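Local atomic coordinates of protein Niban 2 (Homo sapiens, PDB entry 7CTP), a protein that may suppress apoptosis and promote the invasion of melanoma cells in vitro, and carries a PH domain within the part crystallised here. Residues E32-V37 against T209-M214; E132-S137 against I160-Y165; F325-A330 against L541-K546; D441-T446 against K477-D482. All coordinates share one frame; numbering follows the deposited sequence.

Contact 1: residues E32-V37 against T209-M214; sequences EDQYGV and TDAIRM
Q34 reaches A211 because its CG stands opposite the carbonyl carbon (chi1 -78°), and a bend at chi2 (-52°) then swings the amide along the T209-M214 helix. CG settles against the backbone, 3.8 Å from A211 N and 4.0 Å from A211 CB. Beyond the bend the two ends of the amide part company: OE1 comes to 3.7 Å from D210 CB, while NE2 lies 3.9 Å from M214 CG, whose chain runs across it at about a right angle. Helix 10-48 and helix 204-218 thus pack obliquely and closer to antiparallel than parallel, their local axes 9.0 Å apart at 137°, with Q34 as the one side chain of E32-V37 that touches the second helix and F27 and Y31 of its own helix also covering A211. No direct hydrogen bond spans the pair. A water instead donates to Q34 OE1 (2.9 Å) and to D210 OD2 (3.1 Å), joining an amide and a carboxylate set nearly perpendicular. N534 ND2 is a second donor to the same OE1, probably fixing the amide's rotation. An alanine in place of Q34 would strip away this bridge and is likely to leave N534 and the water without their acceptor, with a gap beside A211. D210 OD1 forms a salt bridge 3.3 Å long with R213 NH2, the arginine coming from above the carboxylate plane; R213 NH1 reaches on to E537.

Contact 2: residues E132-S137 against I160-Y165; sequences ELIGNS and ILWHPY
Within the PH domain, the short helix 127-134 lies against W162 at the end of strand 157-162, bringing L133 and I134 onto its indole. L133 CD2 sits over one face, 3.6 Å from the centroid of the five-membered ring of W162 and only 11° off the normal, a CH-pi contact. The same methyl is 3.6 Å from W162 CD2, and L133 CG follows at 4.0 Å from W162 CE2, the leucine branch crossing the indole at about a right angle. I134 approaches differently: its CG2 lies at the ring's edge near the plane, 3.9 Å from W162 NE1. With CG opposite the backbone N (chi1 172°), the indole projects toward the helix, and the opposite face carries the N of P164, the residue two places on. K122 and L124 of the neighbouring strand and the ring of H168 also touch W162. Replacing W162 by a serine would take away this broad surface and would probably leave L133 without its ring face and I134 CG2 without its neighbour at the edge. A type I turn runs from I134 to S137, and I134 O receives both S137 N (3.1 Å) and S137 OG (2.7 Å). The contact thus packs the segment linking strands 122-124 and 157-162 back onto those neighbours in the antiparallel sheet, in a fold of the PH type with its long helix, 176-194, following the last strand.

Contact 3: residues F325-A330 against L541-K546; sequences FILPKA and LQTVMK
No flat group lies between L327, A330 and T543: the only aromatic ring of the two segments, that of F325, stands well apart and forms a cation-pi pair with R517, and the amide of Q542 leads away from the other helix. What meets here is methyl against methyl. T543 CG2 approaches L327 CD1 to 3.5 Å, a snug fit, and lies 4.1 Å from A330 CB, one methyl group thus touching two residues a helical turn apart. The leucine and threonine chains slide past each other in opposite directions, and the alanine's small side chain permits the backbones to come to 7.0 Å between A330 CA and T543 CA. T543 turns its two branches to separate uses: with chi1 at 70°, OG1 stands between the backbone N and the carbonyl carbon and bonds to V540 O in its own helix, while CG2 is set opposite the carbonyl carbon and faces L327. On the other side the long helix 260-337 is kinked, since neither P328 N nor K329 N bonds to the preceding turn; the regular pattern resumes with A330 N to I326 O at 2.9 Å. The contact joins this helix to helix 532-555. V334, further along helix 260-337, touches both T543 and V544, whereas I326 packs on Y536 and V539; V544 also touches L503 of helix 464-511. With T543 OG1 engaged by its own helix and no polar bond across, cohesion between these two segments rests on van der Waals contact, and hence on how well three small or branched side chains fit.

Contact 4: residues D441-T446 against K477-D482; sequences DNAVYT and KKYDYD
A443 and T446 meet Y479 and K478 where helices 422-455 and 464-511, consecutive in the chain, pack as the arms of a helical hairpin. Apolar contact is light: A443 CB lies 4.3 Å from Y479 CD2, and T446 CG2 is likewise 4.3 Å from K478 CD. The lysine offers its aliphatic stem rather than its amine, the chain extended as far as CE past the threonine methyl before the amine turns off. The closest CA pair, A443 CA to Y479 CA at 6.6 Å, shows how near the alanine lets the helices come. Helix 342-378 adds a third side, F364 touching A443 while V360 and R361 touch Y479, whose hydroxyl bonds to F357 O. Polar linkage between the arms goes through water: N442 ND2 donates to it over 3.1 Å, and it donates in turn to D482 OD2 over 2.6 Å. D482 is gripped further by backbone amides, L57 N at OD2 and Q56 N at OD1, which would be expected to favour its charged form in this buried setting. Within the first arm, T446 divides its branches, since chi1 of -59° sets OG1, which also accepts from L58 N, opposite its own carbonyl carbon, back along the helix, leaving CG2 to K478. N442 O thereby takes two donors, T446 OG1 at 2.7 Å and T446 N at 2.9 Å, which reach it from opposite faces of its carbonyl plane.

In the fold
Contacts 1 and 4 are buried helix pairs, whereas contacts 2 and 3 are only partly buried, contact 3 lying farthest out, about 29 Å from the chain's centre. None has a direct hydrogen bond between its segments: the two buried ones add a water bridge to a carboxylate, while contact 2 relies on an indole face and contact 3 on methyl groups. Contact 2 alone involves a strand and belongs to the PH domain. Helix 260-337 forms one side of contact 3 and also touches residues of contacts 1 and 2; helix 532-555 likewise serves contact 3 and covers contact 1. Contact 4 stands on the opposite side of the chain's centre from contact 2.

Contact 1: residues E32-V37 against T209-M214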
# COMPACT_ATOMS: atom_id res chain seq x y z
N GLU A 32 -2.44 18.25 10.89
CA GLU A 32 -1.82 18.86 12.07
C GLU A 32 -2.52 18.42 13.35
O GLU A 32 -1.87 18.19 14.37
CB GLU A 32 -1.82 20.39 11.95
CG GLU A 32 -0.84 20.91 10.89
CD GLU A 32 -0.62 22.42 10.97
OE1 GLU A 32 -0.27 22.92 12.07
OE2 GLU A 32 -0.76 23.09 9.93
N ASP A 33 -3.85 18.26 13.30
CA ASP A 33 -4.57 17.75 14.46
C ASP A 33 -4.15 16.32 14.78
O ASP A 33 -3.92 15.97 15.94
CB ASP A 33 -6.08 17.82 14.23
CG ASP A 33 -6.65 19.21 14.46
OD1 ASP A 33 -5.93 20.08 14.99
OD2 ASP A 33 -7.82 19.42 14.09
N GLN A 34 -4.02 15.47 13.74
CA GLN A 34 -3.67 14.07 13.96
C GLN A 34 -2.23 13.91 14.45
O GLN A 34 -1.93 12.93 15.14
CB GLN A 34 -3.84 13.25 12.68
CG GLN A 34 -5.28 12.87 12.31
CD GLN A 34 -6.04 12.20 13.45
OE1 GLN A 34 -5.59 11.19 14.00
NE2 GLN A 34 -7.19 12.76 13.81
N TYR A 35 -1.33 14.83 14.09
CA TYR A 35 0.09 14.58 14.29
C TYR A 35 0.41 14.36 15.76
O TYR A 35 1.10 13.40 16.12
CB TYR A 35 0.92 15.73 13.74
CG TYR A 35 2.37 15.34 13.56
CD1 TYR A 35 2.80 14.72 12.39
CD2 TYR A 35 3.30 15.55 14.57
CE1 TYR A 35 4.13 14.34 12.23
CE2 TYR A 35 4.61 15.16 14.43
CZ TYR A 35 5.02 14.57 13.25
OH TYR A 35 6.34 14.20 13.10
N GLY A 36 -0.10 15.23 16.63
CA GLY A 36 0.22 15.09 18.04
C GLY A 36 -0.42 13.86 18.68
O GLY A 36 0.10 13.33 19.66
N VAL A 37 -1.56 13.42 18.14
CA VAL A 37 -2.20 12.21 18.64
C VAL A 37 -1.35 11.00 18.28
O VAL A 37 -1.08 10.13 19.11
CB VAL A 37 -3.63 12.08 18.08
CG1 VAL A 37 -4.24 10.73 18.47
CG2 VAL A 37 -4.52 13.24 18.55
N THR A 209 -2.09 8.71 7.36
CA THR A 209 -3.17 7.85 6.88
C THR A 209 -4.45 8.06 7.69
O THR A 209 -5.55 7.99 7.14
CB THR A 209 -2.74 6.39 6.88
OG1 THR A 209 -2.36 6.01 8.20
CG2 THR A 209 -1.54 6.22 5.97
N ASP A 210 -4.32 8.33 8.99
CA ASP A 210 -5.50 8.69 9.78
C ASP A 210 -6.09 10.02 9.33
O ASP A 210 -7.31 10.17 9.28
CB ASP A 210 -5.17 8.73 11.27
CG ASP A 210 -5.00 7.35 11.89
OD1 ASP A 210 -5.64 6.39 11.40
OD2 ASP A 210 -4.20 7.22 12.84
N ALA A 211 -5.25 11.00 8.99
CA ALA A 211 -5.78 12.27 8.52
C ALA A 211 -6.53 12.09 7.20
O ALA A 211 -7.55 12.75 6.97
CB ALA A 211 -4.67 13.30 8.36
N ILE A 212 -6.00 11.23 6.32
CA ILE A 212 -6.68 10.96 5.06
C ILE A 212 -8.06 10.38 5.33
O ILE A 212 -9.06 10.79 4.73
CB ILE A 212 -5.84 10.00 4.19
CG1 ILE A 212 -4.64 10.74 3.57
CG2 ILE A 212 -6.72 9.37 3.09
CD1 ILE A 212 -5.02 11.63 2.37
N ARG A 213 -8.12 9.42 6.25
CA ARG A 213 -9.40 8.77 6.55
C ARG A 213 -10.38 9.76 7.16
O ARG A 213 -11.56 9.78 6.79
CB ARG A 213 -9.18 7.58 7.48
CG ARG A 213 -10.48 6.84 7.83
CD ARG A 213 -10.22 5.63 8.72
NE ARG A 213 -9.35 5.95 9.86
CZ ARG A 213 -9.73 6.60 10.95
NH1 ARG A 213 -10.98 7.02 11.09
NH2 ARG A 213 -8.85 6.83 11.92
N MET A 214 -9.91 10.61 8.08
CA MET A 214 -10.80 11.57 8.72
C MET A 214 -11.31 12.62 7.75
O MET A 214 -12.46 13.05 7.84
CB MET A 214 -10.13 12.28 9.91
CG MET A 214 -9.48 11.39 10.94
SD MET A 214 -10.66 10.45 11.92
CE MET A 214 -12.16 11.39 11.73
O HOH W 1 -3.18 9.70 14.44

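Contact 2: residues E132-S137 against I160-Y165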
# COMPACT_ATOMS: atom_id res chain seq x y z
N GLU A 132 -12.79 -1.56 -22.41
CA GLU A 132 -13.93 -1.77 -21.53
C GLU A 132 -13.78 -0.96 -20.25
O GLU A 132 -14.75 -0.35 -19.77
CB GLU A 132 -14.09 -3.26 -21.23
CG GLU A 132 -15.27 -3.58 -20.34
CD GLU A 132 -15.47 -5.07 -20.15
OE1 GLU A 132 -15.90 -5.45 -19.03
OE2 GLU A 132 -15.22 -5.85 -21.10
N LEU A 133 -12.56 -0.90 -19.72
CA LEU A 133 -12.31 -0.19 -18.47
C LEU A 133 -12.51 1.32 -18.63
O LEU A 133 -13.03 1.97 -17.71
CB LEU A 133 -10.89 -0.50 -17.99
CG LEU A 133 -10.39 0.12 -16.68
CD1 LEU A 133 -11.35 -0.21 -15.55
CD2 LEU A 133 -8.99 -0.41 -16.39
N ILE A 134 -12.13 1.89 -19.77
CA ILE A 134 -12.31 3.33 -19.98
C ILE A 134 -13.61 3.66 -20.70
O ILE A 134 -13.90 4.85 -20.92
CB ILE A 134 -11.14 3.97 -20.76
CG1 ILE A 134 -11.07 3.41 -22.19
CG2 ILE A 134 -9.83 3.76 -20.02
CD1 ILE A 134 -10.17 4.21 -23.12
N GLY A 135 -14.43 2.66 -21.03
CA GLY A 135 -15.56 2.90 -21.91
C GLY A 135 -16.60 3.85 -21.33
O GLY A 135 -17.27 4.58 -22.07
N ASN A 136 -16.77 3.84 -20.01
CA ASN A 136 -17.76 4.70 -19.36
C ASN A 136 -17.12 5.84 -18.59
O ASN A 136 -17.70 6.37 -17.64
CB ASN A 136 -18.67 3.86 -18.46
CG ASN A 136 -19.54 2.91 -19.26
OD1 ASN A 136 -20.52 3.31 -19.88
ND2 ASN A 136 -19.16 1.64 -19.26
N SER A 137 -15.91 6.22 -18.99
CA SER A 137 -15.25 7.35 -18.33
C SER A 137 -15.94 8.66 -18.66
O SER A 137 -15.80 9.63 -17.90
CB SER A 137 -13.77 7.41 -18.73
OG SER A 137 -13.62 7.44 -20.14
N ILE A 160 -0.80 -3.11 -21.05
CA ILE A 160 -1.25 -1.73 -20.93
C ILE A 160 -1.26 -1.35 -19.45
O ILE A 160 -1.76 -2.11 -18.62
CB ILE A 160 -2.64 -1.52 -21.56
CG1 ILE A 160 -2.54 -1.72 -23.08
CG2 ILE A 160 -3.17 -0.12 -21.24
CD1 ILE A 160 -3.88 -1.98 -23.74
N LEU A 161 -0.71 -0.18 -19.14
CA LEU A 161 -0.72 0.35 -17.78
C LEU A 161 -1.78 1.44 -17.69
O LEU A 161 -1.67 2.47 -18.36
CB LEU A 161 0.65 0.93 -17.42
CG LEU A 161 1.83 -0.04 -17.43
CD1 LEU A 161 3.07 0.69 -16.91
CD2 LEU A 161 1.52 -1.25 -16.59
N TRP A 162 -2.79 1.21 -16.85
CA TRP A 162 -3.89 2.14 -16.62
C TRP A 162 -3.79 2.72 -15.21
O TRP A 162 -3.39 2.03 -14.28
CB TRP A 162 -5.23 1.42 -16.79
CG TRP A 162 -6.45 2.21 -16.39
CD1 TRP A 162 -7.25 2.96 -17.21
CD2 TRP A 162 -7.03 2.29 -15.09
NE1 TRP A 162 -8.29 3.51 -16.50
CE2 TRP A 162 -8.18 3.11 -15.19
CE3 TRP A 162 -6.70 1.74 -13.85
CZ2 TRP A 162 -8.98 3.40 -14.09
CZ3 TRP A 162 -7.50 2.03 -12.75
CH2 TRP A 162 -8.62 2.86 -12.88
N HIS A 163 -4.19 3.99 -15.07
CA HIS A 163 -4.25 4.69 -13.79
C HIS A 163 -5.52 5.53 -13.82
O HIS A 163 -5.89 6.03 -14.89
CB HIS A 163 -2.99 5.56 -13.59
CG HIS A 163 -2.86 6.20 -12.25
ND1 HIS A 163 -3.62 7.29 -11.85
CD2 HIS A 163 -1.99 5.96 -11.23
CE1 HIS A 163 -3.25 7.67 -10.64
NE2 HIS A 163 -2.26 6.88 -10.24
N PRO A 164 -6.23 5.68 -12.70
CA PRO A 164 -7.50 6.42 -12.76
C PRO A 164 -7.34 7.87 -13.17
O PRO A 164 -8.28 8.45 -13.73
CB PRO A 164 -8.08 6.28 -11.34
CG PRO A 164 -6.88 5.95 -10.47
CD PRO A 164 -5.98 5.12 -11.35
N TYR A 165 -6.17 8.49 -12.91
CA TYR A 165 -5.97 9.93 -13.10
C TYR A 165 -4.76 10.27 -13.95
O TYR A 165 -4.78 11.30 -14.63
CB TYR A 165 -5.83 10.64 -11.72
CG TYR A 165 -6.88 10.25 -10.72
CD1 TYR A 165 -8.23 10.45 -10.99
CD2 TYR A 165 -6.53 9.65 -9.52
CE1 TYR A 165 -9.19 10.07 -10.08
CE2 TYR A 165 -7.50 9.28 -8.60
CZ TYR A 165 -8.83 9.49 -8.90
OH TYR A 165 -9.81 9.11 -8.01

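Contact 3: residues F325-A330 against L541-K546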
# COMPACT_ATOMS: atom_id res chain seq x y z
N PHE A 325 -22.67 7.81 26.30
CA PHE A 325 -23.54 8.35 25.26
C PHE A 325 -23.81 7.32 24.16
O PHE A 325 -24.95 7.17 23.72
CB PHE A 325 -22.90 9.62 24.70
CG PHE A 325 -23.49 10.10 23.40
CD1 PHE A 325 -24.78 10.59 23.35
CD2 PHE A 325 -22.73 10.11 22.24
CE1 PHE A 325 -25.31 11.05 22.15
CE2 PHE A 325 -23.25 10.57 21.05
CZ PHE A 325 -24.55 11.04 21.00
N ILE A 326 -22.78 6.60 23.71
CA ILE A 326 -22.88 5.83 22.48
C ILE A 326 -22.79 4.32 22.68
O ILE A 326 -23.19 3.57 21.77
CB ILE A 326 -21.82 6.29 21.46
CG1 ILE A 326 -22.25 5.91 20.05
CG2 ILE A 326 -20.48 5.64 21.77
CD1 ILE A 326 -23.65 6.39 19.71
N LEU A 327 -22.29 3.84 23.82
CA LEU A 327 -22.05 2.41 23.97
C LEU A 327 -23.31 1.56 23.78
O LEU A 327 -23.20 0.51 23.12
CB LEU A 327 -21.41 2.12 25.33
CG LEU A 327 -20.78 0.74 25.49
CD1 LEU A 327 -19.79 0.49 24.37
CD2 LEU A 327 -20.09 0.60 26.84
N PRO A 328 -24.48 1.91 24.33
CA PRO A 328 -25.67 1.07 24.08
C PRO A 328 -25.95 0.83 22.60
O PRO A 328 -26.06 -0.32 22.17
CB PRO A 328 -26.80 1.86 24.75
CG PRO A 328 -26.13 2.60 25.85
CD PRO A 328 -24.79 2.99 25.28
N LYS A 329 -26.05 1.91 21.82
CA LYS A 329 -26.36 1.78 20.40
C LYS A 329 -25.23 1.08 19.65
O LYS A 329 -25.49 0.30 18.73
CB LYS A 329 -26.64 3.16 19.80
CG LYS A 329 -27.93 3.79 20.33
CD LYS A 329 -28.09 5.21 19.82
CE LYS A 329 -29.42 5.81 20.27
NZ LYS A 329 -29.48 6.00 21.75
N ALA A 330 -23.98 1.34 20.03
CA ALA A 330 -22.86 0.69 19.36
C ALA A 330 -22.90 -0.82 19.58
O ALA A 330 -22.71 -1.60 18.65
CB ALA A 330 -21.53 1.27 19.84
N LEU A 541 -14.05 1.16 18.48
CA LEU A 541 -13.14 0.04 18.24
C LEU A 541 -13.26 -1.00 19.34
O LEU A 541 -13.20 -2.20 19.07
CB LEU A 541 -11.69 0.53 18.12
CG LEU A 541 -10.58 -0.50 17.89
CD1 LEU A 541 -9.50 0.09 16.99
CD2 LEU A 541 -9.96 -0.97 19.20
N GLN A 542 -13.41 -0.55 20.59
CA GLN A 542 -13.42 -1.50 21.70
C GLN A 542 -14.67 -2.36 21.69
O GLN A 542 -14.66 -3.47 22.25
CB GLN A 542 -13.28 -0.76 23.03
CG GLN A 542 -11.85 -0.31 23.33
CD GLN A 542 -10.85 -1.46 23.29
OE1 GLN A 542 -11.11 -2.54 23.82
NE2 GLN A 542 -9.70 -1.23 22.67
N THR A 543 -15.75 -1.91 21.04
CA THR A 543 -16.97 -2.70 20.99
C THR A 543 -16.86 -3.91 20.06
O THR A 543 -17.58 -4.89 20.24
CB THR A 543 -18.16 -1.84 20.57
OG1 THR A 543 -18.03 -1.49 19.18
CG2 THR A 543 -18.23 -0.59 21.40
N VAL A 544 -15.98 -3.86 19.06
CA VAL A 544 -15.76 -5.04 18.22
C VAL A 544 -14.56 -5.87 18.65
O VAL A 544 -14.39 -6.99 18.14
CB VAL A 544 -15.59 -4.67 16.73
CG1 VAL A 544 -16.87 -4.18 16.16
CG2 VAL A 544 -14.47 -3.66 16.55
N MET A 545 -13.74 -5.36 19.57
CA MET A 545 -12.46 -6.00 19.86
C MET A 545 -12.64 -7.42 20.39
O MET A 545 -11.90 -8.33 20.00
CB MET A 545 -11.68 -5.15 20.85
CG MET A 545 -10.18 -5.23 20.66
SD MET A 545 -9.68 -4.96 18.96
CE MET A 545 -8.15 -5.87 18.93
N LYS A 546 -13.62 -7.63 21.28
CA LYS A 546 -13.84 -8.97 21.83
C LYS A 546 -14.20 -9.95 20.73
O LYS A 546 -13.56 -11.01 20.59
CB LYS A 546 -14.93 -8.93 22.90
CG LYS A 546 -15.30 -10.32 23.46
CD LYS A 546 -16.22 -10.19 24.66
CE LYS A 546 -16.96 -11.49 24.95
NZ LYS A 546 -18.41 -11.43 24.60

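Contact 4: residues D441-T446 against K477-D482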
# COMPACT_ATOMS: atom_id res chain seq x y z
N ASP A 441 12.32 -12.11 2.91
CA ASP A 441 13.59 -11.42 3.09
C ASP A 441 14.15 -11.68 4.48
O ASP A 441 15.36 -11.89 4.64
CB ASP A 441 13.43 -9.92 2.85
CG ASP A 441 14.77 -9.21 2.68
OD1 ASP A 441 15.60 -9.67 1.87
OD2 ASP A 441 14.98 -8.17 3.35
N ASN A 442 13.29 -11.68 5.49
CA ASN A 442 13.77 -11.96 6.84
C ASN A 442 14.31 -13.39 6.94
O ASN A 442 15.31 -13.63 7.63
CB ASN A 442 12.66 -11.75 7.87
CG ASN A 442 12.21 -10.29 7.96
OD1 ASN A 442 12.85 -9.40 7.38
ND2 ASN A 442 11.13 -10.05 8.68
N ALA A 443 13.68 -14.33 6.25
CA ALA A 443 14.13 -15.72 6.33
C ALA A 443 15.51 -15.88 5.71
O ALA A 443 16.39 -16.54 6.29
CB ALA A 443 13.12 -16.65 5.65
N VAL A 444 15.74 -15.29 4.54
CA VAL A 444 17.04 -15.45 3.89
C VAL A 444 18.10 -14.64 4.61
O VAL A 444 19.25 -15.08 4.73
CB VAL A 444 16.96 -15.11 2.39
CG1 VAL A 444 15.99 -16.07 1.69
CG2 VAL A 444 16.58 -13.67 2.18
N TYR A 445 17.75 -13.45 5.13
CA TYR A 445 18.72 -12.68 5.90
C TYR A 445 19.13 -13.44 7.16
O TYR A 445 20.32 -13.53 7.49
CB TYR A 445 18.16 -11.31 6.28
CG TYR A 445 19.10 -10.51 7.16
CD1 TYR A 445 20.27 -9.96 6.64
CD2 TYR A 445 18.83 -10.32 8.51
CE1 TYR A 445 21.13 -9.24 7.43
CE2 TYR A 445 19.70 -9.59 9.31
CZ TYR A 445 20.84 -9.06 8.76
OH TYR A 445 21.72 -8.33 9.55
N THR A 446 18.14 -13.98 7.88
CA THR A 446 18.43 -14.78 9.07
C THR A 446 19.28 -15.99 8.72
O THR A 446 20.26 -16.30 9.42
CB THR A 446 17.12 -15.21 9.73
OG1 THR A 446 16.35 -14.06 10.08
CG2 THR A 446 17.42 -16.03 10.98
N LYS A 477 11.83 -22.82 12.17
CA LYS A 477 11.04 -22.66 13.40
C LYS A 477 10.82 -21.19 13.71
O LYS A 477 9.71 -20.80 14.13
CB LYS A 477 11.71 -23.38 14.58
CG LYS A 477 11.90 -24.87 14.33
CD LYS A 477 11.77 -25.77 15.56
CE LYS A 477 12.00 -27.24 15.18
NZ LYS A 477 13.44 -27.57 14.89
N LYS A 478 11.83 -20.34 13.50
CA LYS A 478 11.62 -18.91 13.65
C LYS A 478 10.60 -18.40 12.63
O LYS A 478 9.74 -17.57 12.96
CB LYS A 478 12.94 -18.15 13.50
CG LYS A 478 14.00 -18.52 14.54
CD LYS A 478 15.33 -17.85 14.22
CE LYS A 478 16.44 -18.32 15.17
NZ LYS A 478 16.22 -17.84 16.57
N TYR A 479 10.66 -18.91 11.40
CA TYR A 479 9.71 -18.50 10.38
C TYR A 479 8.28 -18.84 10.79
O TYR A 479 7.36 -18.02 10.65
CB TYR A 479 10.04 -19.15 9.03
CG TYR A 479 9.04 -18.77 7.96
CD1 TYR A 479 7.87 -19.49 7.77
CD2 TYR A 479 9.27 -17.65 7.16
CE1 TYR A 479 6.95 -19.11 6.79
CE2 TYR A 479 8.36 -17.27 6.19
CZ TYR A 479 7.21 -18.00 6.01
OH TYR A 479 6.31 -17.61 5.04
N ASP A 480 8.06 -20.07 11.27
CA ASP A 480 6.71 -20.51 11.60
C ASP A 480 6.12 -19.68 12.73
O ASP A 480 4.92 -19.37 12.73
CB ASP A 480 6.71 -21.99 11.97
CG ASP A 480 6.99 -22.88 10.79
OD1 ASP A 480 6.79 -22.43 9.64
OD2 ASP A 480 7.43 -24.04 11.01
N TYR A 481 6.95 -19.30 13.70
CA TYR A 481 6.49 -18.43 14.78
C TYR A 481 6.11 -17.05 14.24
O TYR A 481 5.03 -16.54 14.53
CB TYR A 481 7.56 -18.32 15.86
CG TYR A 481 7.12 -17.59 17.11
CD1 TYR A 481 7.12 -16.20 17.18
CD2 TYR A 481 6.73 -18.29 18.25
CE1 TYR A 481 6.74 -15.53 18.32
CE2 TYR A 481 6.35 -17.63 19.40
CZ TYR A 481 6.35 -16.25 19.43
OH TYR A 481 5.97 -15.58 20.58
N ASP A 482 7.00 -16.45 13.45
CA ASP A 482 6.76 -15.09 12.96
C ASP A 482 5.59 -15.05 12.00
O ASP A 482 4.82 -14.09 11.98
CB ASP A 482 8.01 -14.55 12.28
CG ASP A 482 9.02 -14.02 13.26
OD1 ASP A 482 8.77 -14.08 14.48
OD2 ASP A 482 10.08 -13.56 12.79
O HOH W 2 9.86 -11.66 10.99